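Local coordinates for C-1-tetrahydrofolate synthase, cytoplasmic, putative (Trypanosoma brucei, PDB 4CJX), which probably oxidises methylenetetrahydrofolate with NADP+ and hydrolyses the resulting methenyl form, working as a homodimer in one-carbon metabolism, at residues S60-G65 with I107-E112; V97-L102 with K130-S135; V120-P125 with D144-V149. One frame throughout, in Å; residues are numbered along the deposited sequence.

Contact 1: S60-G65 with I107-E112; sequences STIICG and IRLNEE
Ser60 opens the contact by turning its hydroxymethyl group onto the isobutyl end of Leu109. Its OG is anti to the backbone N (chi1 -178°), which brings the oxygen up against both methyls, nearer CD1: OG stands 3.6 Å from Leu109 CD2, and its modelled 3.0 Å from Leu109 CD1 is doubtfully short. No polar bond crosses here; the hydroxyl is hydrogen-bonded to Phe89 O on the adjoining strand, so the polar atom is satisfied although it is buried beneath a leucine. Thr61 points the opposite way and hydrogen-bonds Arg78 on helix 68-83. That switch shows the build of the domain, a three-stranded parallel sheet with strand 58-64 in the middle, helix 68-83 on one face and helix 99-110 on the other. Helix 99-110 is the connection of a beta-alpha-beta crossover from strand 87-93 to strand 117-120, and it passes over the central strand. Ile62 returns to the Leu109 side. Ile62 and Leu109 run alongside one another, pointing opposite ways, and Ile62 CD1 comes 3.8 Å from Leu109 CD1, the methyl nearer the serine. Val91 and Leu93 of the neighbouring strand also touch Ile62, while Ile118 on the other flanking strand takes part of Leu109. Beyond Ile62 the strand runs away from Leu109, and Ile63 packs on Gln71 and Val74 of helix 68-83.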
loop_
_atom_site.group_PDB
_atom_site.type_symbol
_atom_site.label_atom_id
_atom_site.label_comp_id
_atom_site.label_asym_id
_atom_site.label_seq_id
_atom_site.Cartn_x
_atom_site.Cartn_y
_atom_site.Cartn_z
ATOM N N SER B 60 -25.423 1.002 -7.069
ATOM C CA SER B 60 -25.936 -0.134 -6.359
ATOM C C SER B 60 -25.338 -0.236 -4.962
ATOM O O SER B 60 -24.127 -0.227 -4.829
ATOM C CB SER B 60 -25.628 -1.415 -7.119
ATOM O OG SER B 60 -26.194 -2.492 -6.393
ATOM N N THR B 61 -26.183 -0.373 -3.937
ATOM C CA THR B 61 -25.717 -0.715 -2.580
ATOM C C THR B 61 -26.332 -2.018 -2.055
ATOM O O THR B 61 -27.550 -2.181 -2.051
ATOM C CB THR B 61 -26.064 0.392 -1.578
ATOM O OG1 THR B 61 -27.466 0.633 -1.635
ATOM C CG2 THR B 61 -25.308 1.681 -1.891
ATOM N N ILE B 62 -25.470 -2.918 -1.601
ATOM C CA ILE B 62 -25.845 -4.188 -1.028
ATOM C C ILE B 62 -25.550 -4.150 0.461
ATOM O O ILE B 62 -24.434 -3.882 0.869
ATOM C CB ILE B 62 -25.029 -5.334 -1.651
ATOM C CG1 ILE B 62 -25.279 -5.426 -3.168
ATOM C CG2 ILE B 62 -25.356 -6.652 -0.967
ATOM C CD1 ILE B 62 -24.361 -6.401 -3.882
ATOM N N ILE B 63 -26.565 -4.414 1.270
ATOM C CA ILE B 63 -26.389 -4.561 2.698
ATOM C C ILE B 63 -26.801 -5.969 3.115
ATOM O O ILE B 63 -27.843 -6.473 2.695
ATOM C CB ILE B 63 -27.153 -3.465 3.474
ATOM C CG1 ILE B 63 -26.928 -3.609 4.986
ATOM C CG2 ILE B 63 -28.645 -3.505 3.179
ATOM C CD1 ILE B 63 -27.466 -2.440 5.792
ATOM N N CYS B 64 -25.943 -6.615 3.898
ATOM C CA CYS B 64 -26.231 -7.914 4.481
ATOM C C CYS B 64 -26.479 -7.713 5.979
ATOM O O CYS B 64 -25.685 -7.063 6.660
ATOM C CB CYS B 64 -25.056 -8.873 4.286
ATOM S SG CYS B 64 -24.623 -9.254 2.572
ATOM N N GLY B 65 -27.580 -8.268 6.481
ATOM C CA GLY B 65 -27.912 -8.209 7.894
ATOM C C GLY B 65 -28.537 -6.885 8.273
ATOM O O GLY B 65 -28.944 -6.104 7.413
ATOM N N ILE B 107 -22.801 -10.364 -9.419
ATOM C CA ILE B 107 -22.690 -10.654 -10.855
ATOM C C ILE B 107 -23.858 -10.079 -11.661
ATOM O O ILE B 107 -23.652 -9.492 -12.730
ATOM C CB ILE B 107 -22.536 -12.171 -11.090
ATOM C CG1 ILE B 107 -21.146 -12.601 -10.605
ATOM C CG2 ILE B 107 -22.760 -12.548 -12.567
ATOM C CD1 ILE B 107 -21.046 -14.079 -10.318
ATOM N N ARG B 108 -25.069 -10.229 -11.129
ATOM C CA ARG B 108 -26.249 -9.608 -11.712
ATOM C C ARG B 108 -26.023 -8.111 -11.936
ATOM O O ARG B 108 -26.273 -7.582 -13.033
ATOM C CB ARG B 108 -27.469 -9.838 -10.813
ATOM N N LEU B 109 -25.507 -7.434 -10.918
ATOM C CA LEU B 109 -25.244 -5.997 -11.022
ATOM C C LEU B 109 -24.103 -5.667 -12.002
ATOM O O LEU B 109 -24.127 -4.608 -12.629
ATOM C CB LEU B 109 -24.977 -5.400 -9.641
ATOM C CG LEU B 109 -26.197 -5.522 -8.716
ATOM C CD1 LEU B 109 -25.779 -5.331 -7.266
ATOM C CD2 LEU B 109 -27.277 -4.547 -9.139
ATOM N N ASN B 110 -23.133 -6.571 -12.139
ATOM C CA ASN B 110 -22.083 -6.444 -13.165
ATOM C C ASN B 110 -22.665 -6.336 -14.582
ATOM O O ASN B 110 -22.163 -5.582 -15.392
ATOM C CB ASN B 110 -21.096 -7.623 -13.117
ATOM C CG ASN B 110 -20.148 -7.563 -11.929
ATOM O OD1 ASN B 110 -19.945 -6.512 -11.305
ATOM N ND2 ASN B 110 -19.546 -8.696 -11.619
ATOM N N GLU B 111 -23.744 -7.052 -14.863
ATOM C CA GLU B 111 -24.289 -7.082 -16.226
ATOM C C GLU B 111 -25.419 -6.113 -16.470
ATOM O O GLU B 111 -25.946 -6.049 -17.571
ATOM C CB GLU B 111 -24.777 -8.462 -16.535
ATOM C CG GLU B 111 -23.672 -9.488 -16.457
ATOM C CD GLU B 111 -24.261 -10.850 -16.252
ATOM O OE1 GLU B 111 -24.628 -11.106 -15.083
ATOM O OE2 GLU B 111 -24.407 -11.612 -17.242
ATOM N N GLU B 112 -25.787 -5.360 -15.445
ATOM C CA GLU B 112 -26.803 -4.342 -15.595
ATOM C C GLU B 112 -26.118 -3.071 -16.128
ATOM O O GLU B 112 -25.399 -2.378 -15.401
ATOM C CB GLU B 112 -27.528 -4.135 -14.252
ATOM C CG GLU B 112 -28.442 -2.925 -14.164
ATOM C CD GLU B 112 -29.413 -2.838 -15.321
ATOM O OE1 GLU B 112 -30.456 -3.526 -15.278
ATOM O OE2 GLU B 112 -29.125 -2.074 -16.268
#

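Contact 2: V97-L102 with K130-S135; sequences VTQEAL and KVAALS. Unlike the reference sequence in segment 97-102: Ala101 (reference Thr).
Gln99 reaches from the first turn of helix 99-110 to Ala132 and Ala133 on the short helix 130-134. Its CB does not aim straight at the partner helix. CG leaves anti to the backbone N, and a bend at chi2 (73°) then swings the amide across. At the tip the two polar atoms part company. OE1 accepts from Asp129 N, just ahead of helix 130-134, whereas NE2 donates to Glu103 OE2, one turn further along its own helix. That same NE2 lies 3.5 Å from Ala133 CB and, without bonding, equally near Ala133 N, and 3.8 Å from Ala132 CB. One turn on from Gln99, Leu102 supplies the apolar half, its CD2 resting 3.8 Å from Ala133 CB, so a single alanine methyl receives both an amide and a leucine. Thr98 is the N-cap of helix 99-110, its OG1 accepting from Ala101 N at 3.0 Å. Arg159 of the second subunit packs on Ala132, placing the contact close to the dimer interface. Helix 130-134 offers only methyls, and the longer Gln99 and Leu102 span the gap, while the amide, hydrogen-bonded at both ends, joins the start of one helix to the approach of the other.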
loop_
_atom_site.group_PDB
_atom_site.type_symbol
_atom_site.label_atom_id
_atom_site.label_comp_id
_atom_site.label_asym_id
_atom_site.label_seq_id
_atom_site.Cartn_x
_atom_site.Cartn_y
_atom_site.Cartn_z
ATOM N N VAL B 97 -26.974 -14.871 4.536
ATOM C CA VAL B 97 -26.766 -15.079 3.111
ATOM C C VAL B 97 -25.605 -16.052 2.816
ATOM O O VAL B 97 -24.566 -16.034 3.476
ATOM C CB VAL B 97 -26.649 -13.739 2.343
ATOM C CG1 VAL B 97 -25.378 -12.979 2.717
ATOM C CG2 VAL B 97 -26.749 -13.980 0.838
ATOM N N THR B 98 -25.828 -16.938 1.850
ATOM C CA THR B 98 -24.807 -17.890 1.427
ATOM C C THR B 98 -23.773 -17.169 0.568
ATOM O O THR B 98 -24.076 -16.153 -0.057
ATOM C CB THR B 98 -25.427 -19.019 0.592
ATOM O OG1 THR B 98 -26.018 -18.461 -0.589
ATOM C CG2 THR B 98 -26.484 -19.769 1.387
ATOM N N GLN B 99 -22.556 -17.696 0.532
ATOM C CA GLN B 99 -21.534 -17.145 -0.326
ATOM C C GLN B 99 -22.100 -17.014 -1.740
ATOM O O GLN B 99 -21.984 -15.950 -2.360
ATOM C CB GLN B 99 -20.285 -18.036 -0.326
ATOM C CG GLN B 99 -19.047 -17.412 -0.968
ATOM C CD GLN B 99 -18.414 -16.324 -0.113
ATOM O OE1 GLN B 99 -18.436 -16.392 1.121
ATOM N NE2 GLN B 99 -17.831 -15.315 -0.767
ATOM N N GLU B 100 -22.746 -18.082 -2.222
ATOM C CA GLU B 100 -23.226 -18.141 -3.603
ATOM C C GLU B 100 -24.274 -17.085 -3.908
ATOM O O GLU B 100 -24.220 -16.448 -4.959
ATOM C CB GLU B 100 -23.819 -19.514 -3.934
ATOM C CG GLU B 100 -24.418 -19.568 -5.336
ATOM C CD GLU B 100 -25.217 -20.812 -5.595
ATOM O OE1 GLU B 100 -25.818 -21.350 -4.639
ATOM O OE2 GLU B 100 -25.259 -21.248 -6.764
ATOM N N ALA B 101 -25.245 -16.928 -3.013
ATOM C CA ALA B 101 -26.292 -15.920 -3.194
ATOM C C ALA B 101 -25.717 -14.497 -3.250
ATOM O O ALA B 101 -26.135 -13.689 -4.079
ATOM C CB ALA B 101 -27.339 -16.041 -2.095
ATOM N N LEU B 102 -24.736 -14.202 -2.399
ATOM C CA LEU B 102 -24.089 -12.886 -2.406
ATOM C C LEU B 102 -23.337 -12.621 -3.718
ATOM O O LEU B 102 -23.466 -11.565 -4.315
ATOM C CB LEU B 102 -23.135 -12.746 -1.206
ATOM C CG LEU B 102 -22.276 -11.475 -1.130
ATOM C CD1 LEU B 102 -23.129 -10.218 -1.213
ATOM C CD2 LEU B 102 -21.435 -11.435 0.141
ATOM N N LYS B 130 -14.874 -12.667 2.607
ATOM C CA LYS B 130 -14.976 -11.287 2.127
ATOM C C LYS B 130 -14.192 -11.049 0.836
ATOM O O LYS B 130 -14.678 -10.379 -0.085
ATOM C CB LYS B 130 -14.510 -10.324 3.221
ATOM C CG LYS B 130 -14.220 -8.916 2.755
ATOM C CD LYS B 130 -13.484 -8.161 3.829
ATOM C CE LYS B 130 -13.257 -6.725 3.405
ATOM N NZ LYS B 130 -12.365 -6.055 4.393
ATOM N N VAL B 131 -12.969 -11.573 0.772
ATOM C CA VAL B 131 -12.102 -11.349 -0.377
ATOM C C VAL B 131 -12.713 -11.981 -1.623
ATOM O O VAL B 131 -12.845 -11.337 -2.669
ATOM C CB VAL B 131 -10.688 -11.899 -0.107
ATOM C CG1 VAL B 131 -9.840 -11.905 -1.378
ATOM C CG2 VAL B 131 -10.018 -11.064 0.979
ATOM N N ALA B 132 -13.113 -13.239 -1.496
ATOM C CA ALA B 132 -13.764 -13.953 -2.581
ATOM C C ALA B 132 -14.927 -13.135 -3.130
ATOM O O ALA B 132 -14.948 -12.785 -4.315
ATOM C CB ALA B 132 -14.258 -15.308 -2.092
ATOM N N ALA B 133 -15.864 -12.799 -2.255
ATOM C CA ALA B 133 -17.065 -12.069 -2.642
ATOM C C ALA B 133 -16.742 -10.729 -3.311
ATOM O O ALA B 133 -17.257 -10.434 -4.395
ATOM C CB ALA B 133 -17.981 -11.862 -1.433
ATOM N N LEU B 134 -15.870 -9.937 -2.686
ATOM C CA LEU B 134 -15.504 -8.633 -3.250
ATOM C C LEU B 134 -14.837 -8.773 -4.624
ATOM O O LEU B 134 -15.027 -7.942 -5.513
ATOM C CB LEU B 134 -14.592 -7.864 -2.278
ATOM C CG LEU B 134 -15.254 -7.377 -0.976
ATOM C CD1 LEU B 134 -14.217 -6.771 -0.025
ATOM C CD2 LEU B 134 -16.343 -6.359 -1.263
ATOM N N SER B 135 -14.088 -9.853 -4.807
ATOM C CA SER B 135 -13.371 -10.099 -6.065
ATOM C C SER B 135 -14.291 -10.331 -7.272
ATOM O O SER B 135 -13.824 -10.353 -8.405
ATOM C CB SER B 135 -12.429 -11.296 -5.909
ATOM O OG SER B 135 -13.123 -12.540 -6.018
#

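Contact 3: V120-P125 with D144-V149; sequences VQLPLP and DCLLPV. With 9L9 ((2S)-2-[[4-[[2,4-bis(azanyl)-6-oxidanylidene-1H-pyrimidin-5-yl]carbamoylamino]phenyl]carbonylamino]pentanedioic acid), chain G.
A chi1 of -48° in Leu122 sets its CG anti to the carbonyl carbon, while Leu146, at -87°, is turned away from the ideal staggered position; the two leucines reach toward each other tip to tip, Leu122 CD1 lying 4.1 Å from Leu146 CD1. Around this apolar bridge the segments share a more demanding task, holding the diaminopyrimidinone head of the inhibitor 9L9. From 120-125 comes the backbone: Val120 O accepts from N2A of 9L9 at 2.7 Å. Leu122 uses both its backbone NH and its carbonyl, with its N donating almost straight (171°) to the inhibitor's N1 and its O accepting from N7 at 2.8 Å. From 144-149 comes the carboxylate of Asp144, a two-pronged acceptor whose OD1 takes N3 of 9L9 at 2.8 Å and whose OD2 takes N2A at 2.9 Å. The exocyclic nitrogen N2A is thus gripped from both segments at once, and the paired bonds to Asp144 would fix the rotation of the ring in its own plane. The Gln121 amide lies over a face of the heterocycle, roughly parallel to it, its NE2 3.3 Å from N7; OE1 is hydrogen-bonded to Lys77, which also bonds the inhibitor. Such a folate-like compound probably presents this head where the pterin of the natural substrate would sit. Leu122 leads into a cis peptide before Pro123. Leu146 also touches Ile195, a residue of the NADP+ site. Helix 130-134 packs underneath through Leu134, against Val120 and Leu146; helix 68-83 meets Gln121 through Tyr73 and Val74, and strand 58-64 lies beside the loop.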
loop_
_atom_site.group_PDB
_atom_site.type_symbol
_atom_site.label_atom_id
_atom_site.label_comp_id
_atom_site.label_asym_id
_atom_site.label_seq_id
_atom_site.Cartn_x
_atom_site.Cartn_y
_atom_site.Cartn_z
ATOM N N VAL B 120 -20.585 -2.797 -1.679
ATOM C CA VAL B 120 -20.921 -3.893 -0.772
ATOM C C VAL B 120 -20.615 -3.376 0.636
ATOM O O VAL B 120 -19.459 -3.287 1.022
ATOM C CB VAL B 120 -20.125 -5.192 -1.094
ATOM C CG1 VAL B 120 -20.379 -6.275 -0.046
ATOM C CG2 VAL B 120 -20.446 -5.699 -2.501
ATOM N N GLN B 121 -21.653 -3.013 1.382
ATOM C CA GLN B 121 -21.472 -2.395 2.698
ATOM C C GLN B 121 -20.784 -3.352 3.690
ATOM O O GLN B 121 -21.193 -4.482 3.875
ATOM C CB GLN B 121 -22.810 -1.871 3.239
ATOM C CG GLN B 121 -22.709 -0.967 4.465
ATOM C CD GLN B 121 -22.121 0.410 4.201
ATOM O OE1 GLN B 121 -22.171 0.939 3.085
ATOM N NE2 GLN B 121 -21.587 1.016 5.248
ATOM N N LEU B 122 -19.682 -2.882 4.263
ATOM C CA LEU B 122 -18.930 -3.637 5.246
ATOM C C LEU B 122 -19.291 -3.108 6.640
ATOM O O LEU B 122 -19.626 -1.923 6.791
ATOM C CB LEU B 122 -17.416 -3.469 4.993
ATOM C CG LEU B 122 -16.867 -3.657 3.572
ATOM C CD1 LEU B 122 -15.366 -3.384 3.518
ATOM C CD2 LEU B 122 -17.172 -5.056 3.080
ATOM N N PRO B 123 -19.147 -3.942 7.677
ATOM C CA PRO B 123 -18.601 -5.299 7.618
ATOM C C PRO B 123 -19.617 -6.295 7.063
ATOM O O PRO B 123 -20.823 -6.104 7.221
ATOM C CB PRO B 123 -18.270 -5.613 9.088
ATOM C CG PRO B 123 -19.188 -4.731 9.881
ATOM C CD PRO B 123 -19.330 -3.474 9.072
ATOM N N LEU B 124 -19.117 -7.316 6.379
ATOM C CA LEU B 124 -19.917 -8.478 6.011
ATOM C C LEU B 124 -20.061 -9.422 7.215
ATOM O O LEU B 124 -19.289 -9.342 8.164
ATOM C CB LEU B 124 -19.275 -9.198 4.831
ATOM C CG LEU B 124 -19.428 -8.466 3.491
ATOM C CD1 LEU B 124 -18.513 -9.092 2.443
ATOM C CD2 LEU B 124 -20.887 -8.466 3.019
ATOM N N PRO B 125 -21.068 -10.307 7.187
ATOM C CA PRO B 125 -21.181 -11.285 8.253
ATOM C C PRO B 125 -19.950 -12.186 8.314
ATOM O O PRO B 125 -19.412 -12.560 7.268
ATOM C CB PRO B 125 -22.426 -12.088 7.876
ATOM C CG PRO B 125 -22.694 -11.782 6.445
ATOM C CD PRO B 125 -22.188 -10.396 6.236
ATOM N N ASP B 144 -15.940 1.555 -4.252
ATOM C CA ASP B 144 -15.172 1.649 -3.019
ATOM C C ASP B 144 -13.678 1.497 -3.198
ATOM O O ASP B 144 -12.940 1.702 -2.244
ATOM C CB ASP B 144 -15.605 0.596 -2.019
ATOM C CG ASP B 144 -16.923 0.924 -1.358
ATOM O OD1 ASP B 144 -17.051 2.032 -0.762
ATOM O OD2 ASP B 144 -17.808 0.050 -1.416
ATOM N N CYS B 145 -13.221 1.123 -4.392
ATOM C CA CYS B 145 -11.788 0.899 -4.633
ATOM C C CYS B 145 -11.273 -0.164 -3.656
ATOM O O CYS B 145 -10.275 0.011 -2.962
ATOM C CB CYS B 145 -10.993 2.212 -4.527
ATOM S SG CYS B 145 -9.279 2.060 -5.080
ATOM N N LEU B 146 -11.993 -1.269 -3.581
ATOM C CA LEU B 146 -11.628 -2.364 -2.691
ATOM C C LEU B 146 -10.786 -3.440 -3.414
ATOM O O LEU B 146 -10.096 -4.226 -2.757
ATOM C CB LEU B 146 -12.892 -2.994 -2.084
ATOM C CG LEU B 146 -13.382 -2.314 -0.806
ATOM C CD1 LEU B 146 -14.805 -2.745 -0.512
ATOM C CD2 LEU B 146 -12.470 -2.603 0.393
ATOM N N LEU B 147 -10.839 -3.462 -4.750
ATOM C CA LEU B 147 -10.177 -4.496 -5.516
ATOM C C LEU B 147 -8.673 -4.205 -5.572
ATOM O O LEU B 147 -8.278 -3.058 -5.752
ATOM C CB LEU B 147 -10.732 -4.553 -6.942
ATOM C CG LEU B 147 -12.115 -5.168 -7.179
ATOM C CD1 LEU B 147 -12.397 -5.268 -8.669
ATOM C CD2 LEU B 147 -12.194 -6.550 -6.566
ATOM N N PRO B 148 -7.834 -5.256 -5.442
ATOM C CA PRO B 148 -6.403 -5.094 -5.613
ATOM C C PRO B 148 -6.029 -4.314 -6.873
ATOM O O PRO B 148 -5.219 -3.408 -6.796
ATOM C CB PRO B 148 -5.905 -6.531 -5.670
ATOM C CG PRO B 148 -6.835 -7.250 -4.761
ATOM C CD PRO B 148 -8.175 -6.630 -5.022
ATOM N N VAL B 149 -6.618 -4.639 -8.022
ATOM C CA VAL B 149 -6.273 -3.913 -9.245
ATOM C C VAL B 149 -6.506 -2.403 -9.088
ATOM O O VAL B 149 -5.776 -1.607 -9.656
ATOM C CB VAL B 149 -6.977 -4.490 -10.499
ATOM C CG1 VAL B 149 -8.461 -4.166 -10.493
ATOM C CG2 VAL B 149 -6.316 -3.986 -11.778
HETATM N N2A 9L9 G . -18.344 -0.804 1.311
HETATM N N1 9L9 G . -18.347 -0.039 3.606
HETATM C C2 9L9 G . -18.208 0.276 2.297
HETATM N N3 9L9 G . -17.927 1.569 1.860
HETATM C C4 9L9 G . -17.823 2.485 2.916
HETATM O O4A 9L9 G . -17.569 3.611 2.519
HETATM N N5A 9L9 G . -18.003 3.175 5.245
HETATM C C5 9L9 G . -17.950 2.186 4.279
HETATM C C6 9L9 G . -18.239 0.891 4.578
HETATM N N7 9L9 G . -18.393 0.484 5.975
HETATM O O8A 9L9 G . -19.907 4.176 4.487
HETATM N N9 9L9 G . -18.913 4.933 6.359
HETATM C C1B 9L9 G . -19.738 5.984 6.650
HETATM C C2B 9L9 G . -19.587 6.589 7.914
HETATM C C3B 9L9 G . -20.391 7.656 8.319
HETATM C C4B 9L9 G . -21.384 8.162 7.478
HETATM C C5B 9L9 G . -21.503 7.590 6.192
HETATM C C6B 9L9 G . -20.705 6.513 5.786
HETATM C C7B 9L9 G . -22.204 9.367 7.903
HETATM O O7B 9L9 G . -22.606 10.094 7.026
HETATM C CAW 9L9 G . -19.015 4.073 5.313
HETATM N N 9L9 G . -22.408 9.687 9.199
HETATM C CA 9L9 G . -23.087 10.887 9.673
HETATM C C 9L9 G . -22.036 11.849 10.175
HETATM O OXT 9L9 G . -20.951 11.360 10.524
HETATM C CB 9L9 G . -24.009 10.671 10.849
HETATM C CG 9L9 G . -24.569 9.263 10.877
HETATM C CD 9L9 G . -25.743 9.236 11.805
HETATM O OE1 9L9 G . -26.673 10.008 11.576
HETATM O OE2 9L9 G . -25.734 8.447 12.761
HETATM O O 9L9 G . -22.262 13.080 10.257
#

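Overall arrangement
Contacts 1 and 2 share helix 99-110, one using its far end and the other its first turn, and their centres lie 11 Å apart. Ile62 CG2 and Leu102 CD1 join them at 4.2 Å. The centres of contacts 3 and 1 lie 12 Å apart, and a probable hydrogen bond from Gln121 N to Ile62 O (3.0 Å) ties the loop of contact 3 to the central strand. Lys130 CE also packs 4.0 Å from Leu122 CD1, linking contact 2 to contact 3. Only contact 3 lines the inhibitor pocket: the Ile62 side chain is about 9 Å from 9L9 and that of Leu102 about 11 Å. Contacts 2 and 3 both touch the second subunit.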